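Local coordinates for protein copper-transporting ATPase PAA1, chloroplastic (Arabidopsis thaliana, PDB 5LBD) that uses ATP hydrolysis to move monovalent copper across the plastid envelope into the stroma, this chain being its nucleotide-binding N-domain, at residues T40-G45 with F67-G72. The protein carries 2 engineered substitutions. Residues are numbered along the deposited sequence; the frame is centred on the assembly and turned at random.
Sequences TTHPVG and FTEEPG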
# COMPACT_ATOMS: atom_id res chain seq x y z
N THR A 40 9.18 -8.06 -2.21
CA THR A 40 10.15 -6.98 -2.11
C THR A 40 11.23 -7.34 -1.11
O THR A 40 11.01 -8.06 -0.13
CB THR A 40 9.49 -5.66 -1.68
OG1 THR A 40 10.43 -4.59 -1.86
CG2 THR A 40 9.08 -5.73 -0.25
N THR A 41 12.42 -6.81 -1.38
CA THR A 41 13.49 -6.79 -0.40
C THR A 41 13.56 -5.48 0.38
O THR A 41 14.38 -5.37 1.28
CB THR A 41 14.84 -7.06 -1.08
OG1 THR A 41 15.14 -6.01 -2.01
CG2 THR A 41 14.78 -8.40 -1.84
N HIS A 42 12.76 -4.47 0.01
CA HIS A 42 12.82 -3.17 0.70
C HIS A 42 12.29 -3.31 2.12
O HIS A 42 11.21 -3.86 2.31
CB HIS A 42 12.00 -2.11 -0.03
CG HIS A 42 12.45 -1.85 -1.43
ND1 HIS A 42 13.76 -1.99 -1.82
CD2 HIS A 42 11.77 -1.47 -2.54
CE1 HIS A 42 13.87 -1.71 -3.10
NE2 HIS A 42 12.68 -1.39 -3.56
N PRO A 43 12.98 -2.79 3.13
CA PRO A 43 12.48 -2.94 4.51
C PRO A 43 11.07 -2.40 4.76
O PRO A 43 10.30 -3.01 5.52
CB PRO A 43 13.53 -2.17 5.33
CG PRO A 43 14.79 -2.28 4.53
CD PRO A 43 14.34 -2.22 3.09
N VAL A 44 10.68 -1.28 4.16
CA VAL A 44 9.32 -0.81 4.42
C VAL A 44 8.29 -1.79 3.84
O VAL A 44 7.24 -2.07 4.46
CB VAL A 44 9.13 0.63 3.87
CG1 VAL A 44 7.70 1.10 4.04
CG2 VAL A 44 10.10 1.58 4.55
N GLY A 45 8.56 -2.30 2.64
CA GLY A 45 7.65 -3.25 2.04
C GLY A 45 7.57 -4.53 2.84
O GLY A 45 6.49 -5.09 3.05
N PHE A 67 3.51 -6.58 -11.65
CA PHE A 67 4.27 -5.79 -10.69
C PHE A 67 5.23 -4.86 -11.41
O PHE A 67 5.99 -5.30 -12.28
CB PHE A 67 5.05 -6.69 -9.74
CG PHE A 67 5.92 -5.92 -8.81
CD1 PHE A 67 5.41 -5.40 -7.65
CD2 PHE A 67 7.25 -5.66 -9.12
CE1 PHE A 67 6.19 -4.67 -6.78
CE2 PHE A 67 8.05 -4.91 -8.26
CZ PHE A 67 7.50 -4.41 -7.10
N THR A 68 5.20 -3.59 -11.03
CA THR A 68 5.94 -2.52 -11.66
C THR A 68 6.40 -1.58 -10.55
O THR A 68 5.65 -1.32 -9.60
CB THR A 68 5.04 -1.79 -12.69
OG1 THR A 68 4.41 -2.74 -13.59
CG2 THR A 68 5.86 -0.81 -13.51
N GLU A 69 7.63 -1.09 -10.63
CA GLU A 69 8.14 -0.25 -9.56
C GLU A 69 9.05 0.82 -10.13
O GLU A 69 9.76 0.57 -11.11
CB GLU A 69 8.90 -1.13 -8.57
CG GLU A 69 9.45 -0.44 -7.38
CD GLU A 69 10.24 -1.39 -6.51
OE1 GLU A 69 10.72 -2.42 -7.03
OE2 GLU A 69 10.36 -1.12 -5.29
N GLU A 70 9.02 2.01 -9.55
CA GLU A 70 10.02 3.04 -9.83
C GLU A 70 10.69 3.33 -8.50
O GLU A 70 10.03 3.88 -7.59
CB GLU A 70 9.35 4.29 -10.41
CG GLU A 70 8.78 4.05 -11.80
CD GLU A 70 8.07 5.26 -12.41
OE1 GLU A 70 8.31 6.40 -11.96
OE2 GLU A 70 7.29 5.05 -13.37
N PRO A 71 11.93 2.91 -8.28
CA PRO A 71 12.54 3.01 -6.95
C PRO A 71 12.50 4.43 -6.40
O PRO A 71 12.78 5.39 -7.10
CB PRO A 71 13.98 2.54 -7.19
CG PRO A 71 14.19 2.67 -8.65
CD PRO A 71 12.89 2.38 -9.28
N GLY A 72 12.08 4.55 -5.15
CA GLY A 72 11.99 5.85 -4.53
C GLY A 72 10.67 6.55 -4.72
O GLY A 72 10.41 7.56 -4.05
O HOH W 1 10.46 -4.49 -4.68
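H42, just ahead of helix 43-52, and E69, on the edge strand 68-70, reach toward each other across the domain surface. The E69 side chain runs out extended, CG anti to the backbone N (chi1 -178°), and its two methylenes, CB and CG, give glutamate the length to bring a carboxylate to the ring. CD stops 3.8 Å from H42 NE2. Beyond it the oxygens part company: OE2 lies in the ring plane at the edge, 2.9 Å from H42 NE2 and 3.1 Å from H42 CD2. This offset toward CD2 bends the N-H...O angle to 122°, a weak hydrogen bond, with carboxylate and ring planes 55° apart. E69 OE1 instead accepts from a water, 3.1 Å away, that also bonds T40 OG1. Threonine suits its place because the same hydroxyl accepts from H42 N, at 3.0 Å, closing an ST turn; P43 suits the helix's first turn, where no backbone N-H is needed. With E69 cut back to an alanine, H42 NE2 would probably lose this acceptor and the water one of its mates. H42-P43 matches the HP signature of P1B-type ATPases, and G72 opens a Gly-x-Gly run; in relatives both line the nucleotide pocket, probably here too. So bent a bond at the surface is consistent with the carboxylate steering the imidazole only lightly.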